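TbpB (Actinobacillus pleuropneumoniae, PDB 3HOL) probably binds host transferrin at the cell surface as the lipoprotein component of a bacterial receptor for iron acquisition. Local coordinates at residues N205-A210 against G236-P241; E244-K249 against A259-K264; K377-W382 against R405-V410; E337-G342 against A481-G486. All coordinates share one frame; numbering follows the deposited sequence.

Contact 1: N205-A210 against G236-P241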
loop_
_atom_site.group_PDB
_atom_site.type_symbol
_atom_site.label_atom_id
_atom_site.label_comp_id
_atom_site.label_asym_id
_atom_site.label_seq_id
_atom_site.Cartn_x
_atom_site.Cartn_y
_atom_site.Cartn_z
ATOM N N ASN A 205 6.287 -1.164 0.202
ATOM C CA ASN A 205 5.983 -2.162 1.239
ATOM C C ASN A 205 5.654 -3.518 0.616
ATOM O O ASN A 205 5.022 -4.358 1.254
ATOM C CB ASN A 205 4.893 -1.692 2.230
ATOM C CG ASN A 205 3.625 -1.244 1.535
ATOM O OD1 ASN A 205 3.247 -1.818 0.522
ATOM N ND2 ASN A 205 2.987 -0.183 2.047
ATOM N N ARG A 206 6.096 -3.734 -0.629
ATOM C CA ARG A 206 5.801 -4.995 -1.320
ATOM C C ARG A 206 7.083 -5.768 -1.615
ATOM O O ARG A 206 8.196 -5.225 -1.524
ATOM C CB ARG A 206 5.015 -4.747 -2.635
ATOM C CG ARG A 206 3.768 -3.869 -2.491
ATOM C CD ARG A 206 2.745 -4.489 -1.569
ATOM N NE ARG A 206 2.051 -5.601 -2.199
ATOM C CZ ARG A 206 0.926 -6.135 -1.724
ATOM N NH1 ARG A 206 0.381 -5.657 -0.612
ATOM N NH2 ARG A 206 0.337 -7.160 -2.352
ATOM N N PHE A 207 6.942 -7.062 -1.890
ATOM C CA PHE A 207 8.077 -7.827 -2.372
ATOM C C PHE A 207 7.668 -8.565 -3.641
ATOM O O PHE A 207 6.497 -8.986 -3.780
ATOM C CB PHE A 207 8.651 -8.765 -1.288
ATOM C CG PHE A 207 7.597 -9.503 -0.520
ATOM C CD1 PHE A 207 7.118 -10.718 -0.968
ATOM C CD2 PHE A 207 7.003 -8.929 0.616
ATOM C CE1 PHE A 207 6.080 -11.394 -0.272
ATOM C CE2 PHE A 207 6.012 -9.589 1.308
ATOM C CZ PHE A 207 5.546 -10.846 0.852
ATOM N N THR A 208 8.630 -8.708 -4.575
ATOM C CA THR A 208 8.412 -9.463 -5.820
ATOM C C THR A 208 9.570 -10.401 -6.090
ATOM O O THR A 208 10.764 -10.074 -5.825
ATOM C CB THR A 208 8.275 -8.524 -7.053
ATOM O OG1 THR A 208 9.418 -7.674 -7.114
ATOM C CG2 THR A 208 7.056 -7.622 -6.925
ATOM N N GLY A 209 9.263 -11.579 -6.629
ATOM C CA GLY A 209 10.325 -12.534 -6.844
ATOM C C GLY A 209 9.851 -13.846 -7.420
ATOM O O GLY A 209 8.951 -13.855 -8.266
ATOM N N ALA A 210 10.428 -14.951 -6.919
ATOM C CA ALA A 210 10.233 -16.261 -7.498
ATOM C C ALA A 210 10.094 -17.362 -6.460
ATOM O O ALA A 210 10.678 -17.285 -5.367
ATOM C CB ALA A 210 11.413 -16.574 -8.477
ATOM N N GLY A 236 3.939 -10.130 -2.769
ATOM C CA GLY A 236 3.170 -9.945 -1.529
ATOM C C GLY A 236 3.490 -8.625 -0.882
ATOM O O GLY A 236 4.112 -7.800 -1.508
ATOM N N GLY A 237 3.055 -8.439 0.365
ATOM C CA GLY A 237 3.265 -7.179 1.047
ATOM C C GLY A 237 3.540 -7.363 2.526
ATOM O O GLY A 237 3.248 -8.439 3.102
ATOM N N PHE A 238 4.126 -6.317 3.109
ATOM C CA PHE A 238 4.227 -6.180 4.539
ATOM C C PHE A 238 3.062 -5.388 5.021
ATOM O O PHE A 238 2.702 -4.394 4.424
ATOM C CB PHE A 238 5.535 -5.476 4.900
ATOM C CG PHE A 238 6.751 -6.283 4.526
ATOM C CD1 PHE A 238 7.108 -7.410 5.299
ATOM C CD2 PHE A 238 7.509 -5.944 3.406
ATOM C CE1 PHE A 238 8.230 -8.165 4.983
ATOM C CE2 PHE A 238 8.637 -6.718 3.054
ATOM C CZ PHE A 238 8.995 -7.837 3.878
ATOM N N TYR A 239 2.466 -5.859 6.107
ATOM C CA TYR A 239 1.271 -5.236 6.662
ATOM C C TYR A 239 1.475 -5.012 8.175
ATOM O O TYR A 239 2.315 -5.649 8.803
ATOM C CB TYR A 239 0.075 -6.151 6.457
ATOM C CG TYR A 239 -0.295 -6.450 5.008
ATOM C CD1 TYR A 239 -1.305 -5.734 4.375
ATOM C CD2 TYR A 239 0.323 -7.490 4.306
ATOM C CE1 TYR A 239 -1.690 -6.020 3.060
ATOM C CE2 TYR A 239 -0.050 -7.796 2.970
ATOM C CZ TYR A 239 -1.078 -7.052 2.363
ATOM O OH TYR A 239 -1.493 -7.311 1.063
ATOM N N GLY A 240 0.662 -4.161 8.780
ATOM C CA GLY A 240 1.029 -3.614 10.091
ATOM C C GLY A 240 1.831 -2.350 9.859
ATOM O O GLY A 240 2.642 -2.291 8.917
ATOM N N PRO A 241 1.649 -1.328 10.724
ATOM C CA PRO A 241 2.313 -0.052 10.456
ATOM C C PRO A 241 3.831 -0.146 10.321
ATOM O O PRO A 241 4.401 0.667 9.633
ATOM C CB PRO A 241 1.988 0.800 11.704
ATOM C CG PRO A 241 0.714 0.180 12.260
ATOM C CD PRO A 241 0.695 -1.263 11.861
HETATM O O HOH W 1 1.685 -4.064 1.630
#

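Contact 2: E244-K249 against A259-K264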
loop_
_atom_site.group_PDB
_atom_site.type_symbol
_atom_site.label_atom_id
_atom_site.label_comp_id
_atom_site.label_asym_id
_atom_site.label_seq_id
_atom_site.Cartn_x
_atom_site.Cartn_y
_atom_site.Cartn_z
ATOM N N GLU A 244 5.017 -5.655 10.819
ATOM C CA GLU A 244 4.900 -6.739 11.774
ATOM C C GLU A 244 4.610 -8.098 11.098
ATOM O O GLU A 244 5.037 -9.102 11.589
ATOM C CB GLU A 244 3.773 -6.439 12.771
ATOM C CG GLU A 244 4.095 -5.264 13.750
ATOM C CD GLU A 244 3.634 -3.894 13.294
ATOM O OE1 GLU A 244 3.514 -3.577 12.086
ATOM O OE2 GLU A 244 3.429 -3.064 14.178
ATOM N N GLU A 245 3.899 -8.094 9.969
ATOM C CA GLU A 245 3.399 -9.329 9.361
ATOM C C GLU A 245 3.548 -9.215 7.838
ATOM O O GLU A 245 3.849 -8.108 7.306
ATOM C CB GLU A 245 1.914 -9.547 9.755
ATOM C CG GLU A 245 1.775 -9.842 11.296
ATOM C CD GLU A 245 0.359 -9.855 11.761
ATOM O OE1 GLU A 245 -0.573 -9.924 10.931
ATOM O OE2 GLU A 245 0.166 -9.768 12.969
ATOM N N MET A 246 3.394 -10.350 7.144
ATOM C CA MET A 246 3.538 -10.358 5.687
ATOM C C MET A 246 2.579 -11.397 5.115
ATOM O O MET A 246 2.208 -12.371 5.798
ATOM C CB MET A 246 4.997 -10.651 5.273
ATOM C CG MET A 246 5.491 -12.008 5.825
ATOM S SD MET A 246 7.149 -12.449 5.214
ATOM C CE MET A 246 6.743 -13.117 3.534
ATOM N N ALA A 247 2.159 -11.197 3.865
ATOM C CA ALA A 247 1.267 -12.160 3.216
ATOM C C ALA A 247 1.496 -12.026 1.725
ATOM O O ALA A 247 1.983 -10.972 1.244
ATOM C CB ALA A 247 -0.206 -11.878 3.583
ATOM N N GLY A 248 1.209 -13.081 0.989
ATOM C CA GLY A 248 1.363 -12.990 -0.480
ATOM C C GLY A 248 1.001 -14.255 -1.195
ATOM O O GLY A 248 0.363 -15.161 -0.621
ATOM N N LYS A 249 1.365 -14.313 -2.478
ATOM C CA LYS A 249 0.913 -15.432 -3.311
ATOM C C LYS A 249 1.897 -15.656 -4.438
ATOM O O LYS A 249 2.734 -14.781 -4.745
ATOM C CB LYS A 249 -0.495 -15.150 -3.909
ATOM C CG LYS A 249 -0.450 -14.221 -5.153
ATOM C CD LYS A 249 -1.873 -13.816 -5.608
ATOM C CE LYS A 249 -1.886 -13.178 -7.011
ATOM N NZ LYS A 249 -0.954 -11.974 -7.050
ATOM N N ALA A 259 -0.536 -20.576 -4.891
ATOM C CA ALA A 259 -0.148 -20.705 -3.505
ATOM C C ALA A 259 -0.315 -19.372 -2.784
ATOM O O ALA A 259 -0.118 -18.324 -3.365
ATOM C CB ALA A 259 1.339 -21.168 -3.438
ATOM N N VAL A 260 -0.677 -19.403 -1.513
ATOM C CA VAL A 260 -0.784 -18.197 -0.679
ATOM C C VAL A 260 -0.047 -18.439 0.632
ATOM O O VAL A 260 0.179 -19.577 1.006
ATOM C CB VAL A 260 -2.273 -17.803 -0.312
ATOM C CG1 VAL A 260 -3.095 -17.426 -1.571
ATOM C CG2 VAL A 260 -3.009 -18.982 0.446
ATOM N N PHE A 261 0.318 -17.367 1.337
ATOM C CA PHE A 261 1.043 -17.539 2.599
ATOM C C PHE A 261 0.847 -16.315 3.460
ATOM O O PHE A 261 0.490 -15.252 2.974
ATOM C CB PHE A 261 2.548 -17.823 2.348
ATOM C CG PHE A 261 3.191 -16.882 1.360
ATOM C CD1 PHE A 261 3.731 -15.663 1.768
ATOM C CD2 PHE A 261 3.283 -17.229 0.019
ATOM C CE1 PHE A 261 4.321 -14.787 0.847
ATOM C CE2 PHE A 261 3.865 -16.348 -0.913
ATOM C CZ PHE A 261 4.383 -15.131 -0.489
ATOM N N SER A 262 0.987 -16.505 4.764
ATOM C CA SER A 262 1.017 -15.384 5.711
ATOM C C SER A 262 1.897 -15.790 6.914
ATOM O O SER A 262 2.024 -16.976 7.252
ATOM C CB SER A 262 -0.420 -15.037 6.166
ATOM O OG SER A 262 -1.059 -16.172 6.745
ATOM N N ALA A 263 2.516 -14.798 7.555
ATOM C CA ALA A 263 3.500 -15.065 8.580
ATOM C C ALA A 263 3.735 -13.783 9.382
ATOM O O ALA A 263 3.405 -12.706 8.939
ATOM C CB ALA A 263 4.803 -15.523 7.936
ATOM N N LYS A 264 4.350 -13.925 10.553
ATOM C CA LYS A 264 4.565 -12.813 11.474
ATOM C C LYS A 264 5.965 -12.965 12.040
ATOM O O LYS A 264 6.386 -14.101 12.291
ATOM C CB LYS A 264 3.532 -12.941 12.590
ATOM C CG LYS A 264 3.780 -12.116 13.842
ATOM C CD LYS A 264 2.688 -12.426 14.907
ATOM C CE LYS A 264 2.930 -11.596 16.180
ATOM N NZ LYS A 264 3.193 -10.140 15.876
HETATM O O HOH W 2 5.423 -9.224 14.408
HETATM O O HOH W 3 1.584 -8.529 14.743
#

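Contact 3: K377-W382 against R405-V410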
loop_
_atom_site.group_PDB
_atom_site.type_symbol
_atom_site.label_atom_id
_atom_site.label_comp_id
_atom_site.label_asym_id
_atom_site.label_seq_id
_atom_site.Cartn_x
_atom_site.Cartn_y
_atom_site.Cartn_z
ATOM N N LYS A 377 17.384 25.937 -0.917
ATOM C CA LYS A 377 16.071 26.566 -0.980
ATOM C C LYS A 377 15.127 25.573 -1.619
ATOM O O LYS A 377 15.491 24.964 -2.623
ATOM C CB LYS A 377 16.111 27.772 -1.917
ATOM C CG LYS A 377 14.991 28.774 -1.712
ATOM C CD LYS A 377 15.133 29.384 -0.331
ATOM C CE LYS A 377 14.642 30.798 -0.269
ATOM N NZ LYS A 377 15.224 31.399 0.949
ATOM N N TYR A 378 13.926 25.421 -1.057
ATOM C CA TYR A 378 12.865 24.706 -1.726
ATOM C C TYR A 378 11.702 25.647 -1.940
ATOM O O TYR A 378 11.411 26.501 -1.095
ATOM C CB TYR A 378 12.417 23.460 -0.946
ATOM C CG TYR A 378 13.416 22.328 -0.848
ATOM C CD1 TYR A 378 14.602 22.463 -0.110
ATOM C CD2 TYR A 378 13.146 21.092 -1.443
ATOM C CE1 TYR A 378 15.513 21.402 -0.017
ATOM C CE2 TYR A 378 14.038 20.028 -1.342
ATOM C CZ TYR A 378 15.218 20.194 -0.641
ATOM O OH TYR A 378 16.097 19.143 -0.565
ATOM N N ILE A 379 11.052 25.492 -3.084
ATOM C CA ILE A 379 9.909 26.314 -3.489
ATOM C C ILE A 379 8.745 25.436 -4.003
ATOM O O ILE A 379 8.938 24.562 -4.835
ATOM C CB ILE A 379 10.280 27.312 -4.653
ATOM C CG1 ILE A 379 11.429 28.245 -4.264
ATOM C CG2 ILE A 379 9.048 28.126 -5.101
ATOM C CD1 ILE A 379 11.130 29.157 -3.083
ATOM N N GLY A 380 7.533 25.727 -3.566
ATOM C CA GLY A 380 6.378 24.994 -4.068
ATOM C C GLY A 380 5.114 25.743 -3.741
ATOM O O GLY A 380 5.084 26.983 -3.773
ATOM N N THR A 381 4.065 24.990 -3.423
ATOM C CA THR A 381 2.760 25.574 -3.169
ATOM C C THR A 381 2.026 24.745 -2.086
ATOM O O THR A 381 2.628 23.857 -1.491
ATOM C CB THR A 381 1.978 25.748 -4.489
ATOM O OG1 THR A 381 0.754 26.422 -4.233
ATOM C CG2 THR A 381 1.670 24.412 -5.188
ATOM N N TRP A 382 0.753 25.035 -1.834
ATOM C CA TRP A 382 0.035 24.331 -0.795
ATOM C C TRP A 382 -1.463 24.393 -1.049
ATOM O O TRP A 382 -1.923 25.139 -1.912
ATOM C CB TRP A 382 0.446 24.856 0.591
ATOM C CG TRP A 382 0.198 26.340 0.871
ATOM C CD1 TRP A 382 0.488 27.414 0.059
ATOM C CD2 TRP A 382 -0.371 26.893 2.071
ATOM N NE1 TRP A 382 0.141 28.604 0.689
ATOM C CE2 TRP A 382 -0.406 28.309 1.913
ATOM C CE3 TRP A 382 -0.845 26.328 3.272
ATOM C CZ2 TRP A 382 -0.905 29.158 2.911
ATOM C CZ3 TRP A 382 -1.343 27.159 4.256
ATOM C CH2 TRP A 382 -1.373 28.568 4.074
ATOM N N ARG A 405 2.338 30.589 -2.520
ATOM C CA ARG A 405 3.722 30.159 -2.512
ATOM C C ARG A 405 4.100 29.420 -1.220
ATOM O O ARG A 405 3.610 29.742 -0.140
ATOM C CB ARG A 405 4.635 31.382 -2.631
ATOM C CG ARG A 405 4.483 32.195 -3.940
ATOM C CD ARG A 405 4.738 33.669 -3.637
ATOM N NE ARG A 405 3.547 34.342 -3.084
ATOM C CZ ARG A 405 3.578 35.451 -2.331
ATOM N NH1 ARG A 405 4.745 36.030 -2.010
ATOM N NH2 ARG A 405 2.439 35.991 -1.904
ATOM N N THR A 406 5.036 28.491 -1.324
ATOM C CA THR A 406 5.727 28.044 -0.124
ATOM C C THR A 406 7.205 28.145 -0.403
ATOM O O THR A 406 7.626 28.028 -1.556
ATOM C CB THR A 406 5.349 26.595 0.263
ATOM O OG1 THR A 406 5.667 25.718 -0.825
ATOM C CG2 THR A 406 3.840 26.460 0.579
ATOM N N GLU A 407 7.993 28.379 0.639
ATOM C CA GLU A 407 9.449 28.471 0.544
ATOM C C GLU A 407 10.014 27.862 1.792
ATOM O O GLU A 407 9.450 28.030 2.870
ATOM C CB GLU A 407 9.917 29.930 0.501
ATOM C CG GLU A 407 9.235 30.754 -0.573
ATOM C CD GLU A 407 9.637 32.242 -0.542
ATOM O OE1 GLU A 407 10.186 32.714 0.488
ATOM O OE2 GLU A 407 9.346 32.913 -1.556
ATOM N N PHE A 408 11.150 27.193 1.654
ATOM C CA PHE A 408 11.837 26.565 2.774
ATOM C C PHE A 408 13.337 26.723 2.610
ATOM O O PHE A 408 13.857 26.636 1.480
ATOM C CB PHE A 408 11.478 25.063 2.851
ATOM C CG PHE A 408 10.011 24.813 2.924
ATOM C CD1 PHE A 408 9.383 24.693 4.156
ATOM C CD2 PHE A 408 9.246 24.735 1.763
ATOM C CE1 PHE A 408 8.038 24.495 4.235
ATOM C CE2 PHE A 408 7.870 24.520 1.821
ATOM C CZ PHE A 408 7.263 24.415 3.068
ATOM N N ASP A 409 14.003 27.009 3.728
ATOM C CA ASP A 409 15.460 26.949 3.823
ATOM C C ASP A 409 15.791 25.685 4.564
ATOM O O ASP A 409 15.267 25.440 5.647
ATOM C CB ASP A 409 16.042 28.123 4.605
ATOM C CG ASP A 409 15.728 29.461 3.975
ATOM O OD1 ASP A 409 15.211 29.506 2.842
ATOM O OD2 ASP A 409 15.991 30.476 4.643
ATOM N N VAL A 410 16.658 24.884 3.954
ATOM C CA VAL A 410 16.989 23.579 4.484
ATOM C C VAL A 410 18.496 23.530 4.692
ATOM O O VAL A 410 19.282 23.734 3.757
ATOM C CB VAL A 410 16.526 22.435 3.516
ATOM C CG1 VAL A 410 17.123 21.084 3.934
ATOM C CG2 VAL A 410 15.006 22.375 3.439
#

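Contact 4: E337-G342 against A481-G486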
loop_
_atom_site.group_PDB
_atom_site.type_symbol
_atom_site.label_atom_id
_atom_site.label_comp_id
_atom_site.label_asym_id
_atom_site.label_seq_id
_atom_site.Cartn_x
_atom_site.Cartn_y
_atom_site.Cartn_z
ATOM N N GLU A 337 7.728 14.436 -8.718
ATOM C CA GLU A 337 7.643 13.056 -9.229
ATOM C C GLU A 337 7.485 11.995 -8.128
ATOM O O GLU A 337 7.056 10.856 -8.406
ATOM C CB GLU A 337 8.901 12.751 -10.037
ATOM C CG GLU A 337 9.080 13.652 -11.291
ATOM C CD GLU A 337 8.684 12.922 -12.549
ATOM O OE1 GLU A 337 7.918 13.476 -13.369
ATOM O OE2 GLU A 337 9.116 11.767 -12.715
ATOM N N TYR A 338 7.829 12.352 -6.884
ATOM C CA TYR A 338 7.889 11.350 -5.791
ATOM C C TYR A 338 6.907 11.628 -4.638
ATOM O O TYR A 338 6.980 10.957 -3.588
ATOM C CB TYR A 338 9.320 11.217 -5.261
ATOM C CG TYR A 338 10.291 10.755 -6.343
ATOM C CD1 TYR A 338 10.468 9.409 -6.607
ATOM C CD2 TYR A 338 10.999 11.689 -7.130
ATOM C CE1 TYR A 338 11.346 8.978 -7.596
ATOM C CE2 TYR A 338 11.873 11.269 -8.127
ATOM C CZ TYR A 338 12.051 9.914 -8.340
ATOM O OH TYR A 338 12.893 9.488 -9.324
ATOM N N MET A 339 6.020 12.602 -4.860
ATOM C CA MET A 339 4.949 12.975 -3.931
ATOM C C MET A 339 3.807 13.600 -4.718
ATOM O O MET A 339 3.991 14.012 -5.853
ATOM C CB MET A 339 5.463 13.964 -2.861
ATOM C CG MET A 339 6.048 15.305 -3.413
ATOM S SD MET A 339 6.113 16.589 -2.132
ATOM C CE MET A 339 4.461 16.513 -1.401
ATOM N N LYS A 340 2.627 13.639 -4.103
ATOM C CA LYS A 340 1.414 14.256 -4.646
ATOM C C LYS A 340 0.647 14.781 -3.452
ATOM O O LYS A 340 0.667 14.147 -2.389
ATOM C CB LYS A 340 0.529 13.194 -5.314
ATOM C CG LYS A 340 1.009 12.709 -6.693
ATOM C CD LYS A 340 0.760 13.791 -7.757
ATOM C CE LYS A 340 0.980 13.302 -9.190
ATOM N NZ LYS A 340 2.271 13.843 -9.688
ATOM N N PHE A 341 -0.035 15.912 -3.619
ATOM C CA PHE A 341 -0.903 16.430 -2.558
ATOM C C PHE A 341 -2.056 17.146 -3.213
ATOM O O PHE A 341 -1.986 17.495 -4.385
ATOM C CB PHE A 341 -0.139 17.356 -1.576
ATOM C CG PHE A 341 0.384 18.648 -2.207
ATOM C CD1 PHE A 341 -0.444 19.782 -2.324
ATOM C CD2 PHE A 341 1.708 18.723 -2.665
ATOM C CE1 PHE A 341 0.052 20.980 -2.897
ATOM C CE2 PHE A 341 2.215 19.933 -3.254
ATOM C CZ PHE A 341 1.386 21.035 -3.365
ATOM N N GLY A 342 -3.148 17.318 -2.503
ATOM C CA GLY A 342 -4.193 18.147 -3.054
ATOM C C GLY A 342 -5.454 18.018 -2.269
ATOM O O GLY A 342 -5.430 17.744 -1.051
ATOM N N ALA A 481 16.436 13.492 -2.260
ATOM C CA ALA A 481 15.734 14.421 -1.365
ATOM C C ALA A 481 15.476 15.793 -1.992
ATOM O O ALA A 481 15.405 16.807 -1.277
ATOM C CB ALA A 481 16.468 14.573 -0.011
ATOM N N ALA A 482 15.293 15.812 -3.313
ATOM C CA ALA A 482 15.039 17.037 -4.064
ATOM C C ALA A 482 13.603 17.517 -3.932
ATOM O O ALA A 482 13.256 18.577 -4.456
ATOM C CB ALA A 482 15.371 16.820 -5.560
ATOM N N GLU A 483 12.751 16.715 -3.290
ATOM C CA GLU A 483 11.368 17.103 -3.027
ATOM C C GLU A 483 11.107 16.971 -1.534
ATOM O O GLU A 483 11.641 16.064 -0.873
ATOM C CB GLU A 483 10.383 16.224 -3.832
ATOM C CG GLU A 483 10.668 16.226 -5.374
ATOM C CD GLU A 483 9.721 15.369 -6.197
ATOM O OE1 GLU A 483 8.771 14.822 -5.628
ATOM O OE2 GLU A 483 9.896 15.252 -7.443
ATOM N N LEU A 484 10.303 17.876 -1.010
ATOM C CA LEU A 484 9.853 17.778 0.396
ATOM C C LEU A 484 8.373 18.105 0.490
ATOM O O LEU A 484 7.806 18.771 -0.401
ATOM C CB LEU A 484 10.693 18.644 1.364
ATOM C CG LEU A 484 10.600 20.189 1.373
ATOM C CD1 LEU A 484 9.380 20.758 2.088
ATOM C CD2 LEU A 484 11.834 20.779 1.987
ATOM N N GLY A 485 7.732 17.609 1.546
ATOM C CA GLY A 485 6.316 17.883 1.757
ATOM C C GLY A 485 5.937 17.619 3.201
ATOM O O GLY A 485 6.694 16.984 3.945
ATOM N N GLY A 486 4.760 18.072 3.608
ATOM C CA GLY A 486 4.302 17.775 4.961
ATOM C C GLY A 486 2.934 18.359 5.214
ATOM O O GLY A 486 2.264 18.834 4.294
#

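Contact 1: N205-A210 against G236-P241
R206 and Y239 meet tip to tip where the antiparallel strands 206-213 and 231-239 run side by side. NH1 of R206 donates to Y239 OH at 3.0 Å, coming in slightly tilted from the guanidinium plane, and the two flat groups stand 76° apart. The arginine chain gets there by bending at both chi2 and chi3, which folds the guanidinium back over the strand opposite, with one of its faces on the backbone of G236 and G237. Neither glycine has a side chain, so each is covered directly at its backbone. For G236 a second cover is the ring of F207, whose face receives the CA of that glycine in a CH-pi contact, 3.8 Å from CA to ring centroid. F207 takes the crowded position between its own N and carbonyl carbon (chi1 44°), and this swings the ring across the neighbouring strand. The edge of F207 also points at the face of F238 in a T-shaped pair, with CD2 of F207 3.7 Å from CE2 of F238. Backbone bonds set the frame: F207 and G236 exchange two, and F238 N reaches N205 O at 2.8 Å. Water 1 accepts from R206 NH1 and may donate to F238 O. Outside the two segments, E235 forms a salt bridge with R206 NH2, while N205 ND2 is held by the carbonyl groups of A111 and N293. F207 and F238 both pack on M246 of strand 245-251, the next strand of the barrel, whereas R206 lies on the other surface of the sheet, near Y105 of strand 101-107.

Contact 2: E244-K249 against A259-K264
The F261 ring lies with one face over the backbone of G248, directly across the strand pair. CA of that glycine, which has no side chain, sits 4.0 Å from the ring centroid in a CH-pi contact. The ring is brought there by chi1 of 48°, which tucks CG between the backbone N and carbonyl carbon. Obliquely to the same ring comes the methyl of M246, its CE 4.0 Å from F261 CE1, and further out F261 meets the ring of F175. M246 also lays its CG against the CB of A263. These residues line the surface that packs on Y122 and W126 of strand 119-133, consistent with the interior of the barrel. The two segments belong to a beta hairpin, strands 245-251 and 257-265, and run almost exactly antiparallel at 176°. Its hydrogen-bonded pairs are M246 with A263 and G248 with F261, each joined by two backbone bonds. At the start of strand 245-251, E244 and E245 both face Y239 on the neighbouring strand, a classic beta bulge. On the other surface, A247 and S262 touch CB to CB at 4.1 Å, and V84 of strand 84-91 covers both. The E245 side chain crosses that of K264 at a slant, CG against CB, but OE2 and NZ remain 4.2 Å apart, beyond a salt bridge. Water 3 lies between them, doubtfully close to K264 NZ, while water 2 joins the same NZ to E244 O. The E245 carboxylate is itself gripped by the backbone N atoms of Y83 and Q82.

Contact 3: K377-W382 against R405-V410
Y378 and F408 form a hydrogen-bonded pair in the antiparallel union of strands 375-387 and 405-411, part of the second beta barrel of the chain. Their backbones exchange two bonds, each 2.8 Å between N and O, and G380 with T406 repeats the pattern at the next hydrogen-bonded pair. On one surface of the sheet, the Y378 ring crosses V410 obliquely, with CD1 3.6 Å from CG2 of the valine. F408 sits beside Y378, touching CB to CB, and its ring meets F501. Further along, T406 fills the place beside G380, where a side chain is lacking. Its OG1 occupies the position between backbone N and carbonyl carbon (chi1 58°), which turns the hydroxyl onto the glycine backbone and sends CG2 toward W382. That methyl lies 3.5 Å from CD1 of the indole, and the indole NE1 bonds to the carbonyl of F422. On the opposite surface the residues are more polar and partly or fully exposed. K377 and D409 run side by side in one direction and close a salt bridge of 2.7 Å between NZ and OD1. The lysine nitrogen approaches OD1 on its syn side, 19° out of the carboxylate plane. I379 runs alongside E407, its CD1 3.5 Å from CG of the glutamate, so an apolar methyl lies on the aliphatic part of an acidic chain. L417, L484 and F501 pack against the aromatic surface, as expected for the inside of an eight-stranded up-and-down antiparallel barrel with its charged residues turned outward.

Contact 4: E337-G342 against A481-G486
E337 opens the segment by giving its backbone N to the carboxylate of E483, 2.6 Å from OE2 and almost perfectly straight at 177°. Y338 follows with its own N on the other oxygen, OE1, at 2.9 Å. Two successive backbone N-H groups thus hold both oxygens of one acid, each met on its syn side, which fixes the rotation of the carboxylate. E483 is buried, and these bonds probably help to stabilise its negative charge. The glutamate reaches them with an extended chain, stretching from its strand to the loop before strand 339-346. The E337 carboxylate leads away from this site and takes the backbone N of K15. The ring of Y338 turns an edge to the acid, its CD2 3.7 Å from E483 OE2; the two side chains cross at about a right angle, the ring and carboxylate planes 56° apart. M339 comes next. Its CG lies 3.5 Å from E483 OE1, and the chain, bent at chi3, carries SD to 3.3 Å from L484 O. Beyond the sulfur, CE rests directly on the backbone of G485, which has no side chain, 3.9 Å from its CA. No backbone-to-backbone hydrogen bonds join the segments; the sheets meet through E483 on backbone N-H groups and through M339, the axes of 339-342 and 483-486 passing 8.4 Å apart at 38°. Strand 339-346 lies between 325-332 and 356-363 in the handle domain of the C-lobe, while strand 483-492 runs between 470-477 and 495-508 in the barrel, whose Y477 touches both Y338 and M339.

Contacts 1 and 2 lie in one barrel, separated by the single pairing of strands 231-239 and 245-251, their centres 8 Å apart: G237 N lies 2.9 Å from A247 O, a probable hydrogen bond that joins the middle strands of the two. Contact 3 is a strand pair of the other barrel, about 41 Å from contact 2 between centres, on the opposite side of the chain's centre. Contact 4 sits 11 Å from contact 3 and brings the neighbouring handle domain against that second barrel. The two touch where Y378 OH probably bonds to A481 O at 2.5 Å, and where F341 packs on T381. Together they illustrate strand pairing within barrels and side-chain packing between domains.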